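Benzoate 1,2-dioxygenase beta subunit (Burkholderia mallei ATCC 23344, PDB 3E99) is the beta subunit of a ring-hydroxylating dioxygenase that adds dioxygen to benzoate, with a probably structural role beside the catalytic alpha subunit. Local coordinates at residues A[27-32]-A[71-76]. Residues are numbered along the deposited sequence; the frame is centred on the assembly and turned at random. Where two conformers were deposited one is given.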
# COMPACT_ATOMS: atom_id res chain seq x y z
N ASP A 27 7.27 -22.41 -9.85
CA ASP A 27 6.97 -22.73 -11.25
C ASP A 27 5.85 -21.89 -11.83
O ASP A 27 5.94 -21.42 -12.95
CB ASP A 27 6.65 -24.23 -11.42
CG ASP A 27 7.81 -25.11 -11.05
OD1 ASP A 27 8.95 -24.60 -10.95
OD2 ASP A 27 7.58 -26.32 -10.87
N ALA A 28 4.78 -21.71 -11.08
CA ALA A 28 3.67 -20.82 -11.50
C ALA A 28 4.16 -19.36 -11.70
O ALA A 28 3.76 -18.67 -12.66
CB ALA A 28 2.53 -20.89 -10.48
N TRP A 29 5.01 -18.92 -10.79
CA TRP A 29 5.64 -17.61 -10.87
C TRP A 29 6.45 -17.45 -12.17
O TRP A 29 6.32 -16.44 -12.84
CB TRP A 29 6.54 -17.34 -9.67
CG TRP A 29 7.22 -15.98 -9.76
CD1 TRP A 29 6.66 -14.74 -9.59
CD2 TRP A 29 8.59 -15.76 -10.12
NE1 TRP A 29 7.61 -13.76 -9.78
CE2 TRP A 29 8.80 -14.37 -10.13
CE3 TRP A 29 9.66 -16.62 -10.40
CZ2 TRP A 29 10.04 -13.80 -10.39
CZ3 TRP A 29 10.92 -16.06 -10.72
CH2 TRP A 29 11.08 -14.63 -10.73
N LEU A 30 7.30 -18.41 -12.49
CA LEU A 30 8.08 -18.36 -13.71
C LEU A 30 7.18 -18.26 -14.90
O LEU A 30 7.56 -17.63 -15.87
CB LEU A 30 9.00 -19.60 -13.86
CG LEU A 30 10.23 -19.58 -12.95
CD1 LEU A 30 10.83 -21.00 -12.74
CD2 LEU A 30 11.27 -18.55 -13.41
N ASP A 31 6.01 -18.89 -14.85
CA ASP A 31 5.09 -18.82 -15.99
C ASP A 31 4.42 -17.47 -16.18
O ASP A 31 3.73 -17.29 -17.17
CB ASP A 31 4.01 -19.90 -15.90
CG ASP A 31 4.49 -21.24 -16.41
OD1 ASP A 31 5.45 -21.29 -17.22
OD2 ASP A 31 3.88 -22.24 -15.98
N CYS A 32 4.64 -16.52 -15.28
CA CYS A 32 4.18 -15.15 -15.50
C CYS A 32 5.14 -14.38 -16.38
O CYS A 32 4.85 -13.22 -16.74
CB CYS A 32 4.06 -14.38 -14.16
SG CYS A 32 2.87 -15.08 -13.04
N ASP A 71 17.17 -20.70 -13.57
CA ASP A 71 18.31 -21.20 -12.81
C ASP A 71 18.30 -20.67 -11.37
O ASP A 71 18.64 -21.37 -10.45
CB ASP A 71 19.63 -20.88 -13.49
CG ASP A 71 19.70 -21.45 -14.91
OD1 ASP A 71 19.11 -22.52 -15.21
OD2 ASP A 71 20.38 -20.82 -15.74
N ARG A 72 17.93 -19.42 -11.20
CA ARG A 72 17.88 -18.84 -9.87
C ARG A 72 16.80 -19.52 -9.03
O ARG A 72 17.00 -19.79 -7.86
CB ARG A 72 17.64 -17.34 -9.96
CG ARG A 72 17.90 -16.61 -8.67
CD ARG A 72 17.71 -15.10 -8.87
NE ARG A 72 18.97 -14.41 -9.16
CZ ARG A 72 19.56 -13.53 -8.34
NH1 ARG A 72 19.05 -13.25 -7.15
NH2 ARG A 72 20.70 -12.96 -8.71
N VAL A 73 15.65 -19.80 -9.64
CA VAL A 73 14.58 -20.55 -8.94
C VAL A 73 15.09 -21.95 -8.56
O VAL A 73 14.77 -22.43 -7.48
CB VAL A 73 13.29 -20.62 -9.81
CG1 VAL A 73 12.40 -21.79 -9.41
CG2 VAL A 73 12.54 -19.29 -9.80
N PHE A 74 15.88 -22.60 -9.42
CA PHE A 74 16.46 -23.88 -9.09
C PHE A 74 17.31 -23.74 -7.83
O PHE A 74 17.22 -24.58 -6.96
CB PHE A 74 17.34 -24.49 -10.22
CG PHE A 74 17.60 -25.98 -10.01
CD1 PHE A 74 18.68 -26.42 -9.25
CD2 PHE A 74 16.73 -26.91 -10.55
CE1 PHE A 74 18.87 -27.75 -9.04
CE2 PHE A 74 16.92 -28.24 -10.37
CZ PHE A 74 17.99 -28.67 -9.62
N ARG A 75 18.15 -22.69 -7.76
CA ARG A 75 19.00 -22.46 -6.56
C ARG A 75 18.14 -22.26 -5.29
O ARG A 75 18.46 -22.80 -4.23
CB ARG A 75 19.97 -21.27 -6.73
CG ARG A 75 20.86 -21.04 -5.47
CD ARG A 75 21.75 -19.76 -5.49
NE ARG A 75 21.06 -18.51 -5.84
CZ ARG A 75 20.12 -17.87 -5.12
NH1 ARG A 75 19.66 -18.33 -3.97
NH2 ARG A 75 19.61 -16.73 -5.60
N ILE A 76 17.09 -21.49 -5.41
CA ILE A 76 16.19 -21.26 -4.29
C ILE A 76 15.56 -22.57 -3.82
O ILE A 76 15.49 -22.86 -2.62
CB ILE A 76 15.14 -20.19 -4.63
CG1 ILE A 76 15.82 -18.78 -4.62
CG2 ILE A 76 13.96 -20.25 -3.64
CD1 ILE A 76 15.15 -17.77 -5.50
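Val73 lays both methyl groups against Leu30 and CG2 also against the six-membered ring of Trp29, and this single side chain makes all the close contacts of residues 71-76 with 27-32. One methyl serves both partners: Val73 CG2 lies 3.7 Å from Trp29 CZ3, meeting the indole obliquely, and 3.8 Å from Leu30 CD1. The other methyl reaches only the leucine, Val73 CG1 being 3.8 Å from Leu30 CD1. Leu30 and Val73 reach toward each other tip to tip, and CD1 of the leucine touches both branches of the valine. In Trp29 the first torsion places CG opposite the backbone N (chi1 179°), and together with chi2 (73°) this turns the benzo ring toward helix 66-82, while NE1, on the other side of the ring system, is hydrogen-bonded to Glu17. That bond to the helix 7-22 probably helps fix the rotation of the indole. No hydrogen bond crosses between the segments; the join is a small, buried apolar one. At its margin Asp27 forms a salt bridge with Lys77, one turn beyond Val73, adding a polar tie between the same two helices. Leu69, one turn before Val73, extends the apolar seam by touching both Trp29 and Leu30. The contact thus links the short helix 26-30 to the long helix 66-82 in this NTF2-like fold. Helix 7-22 packs on Trp29, and a backbone hydrogen bond joins Cys32 to Ile143 of strand 142-150.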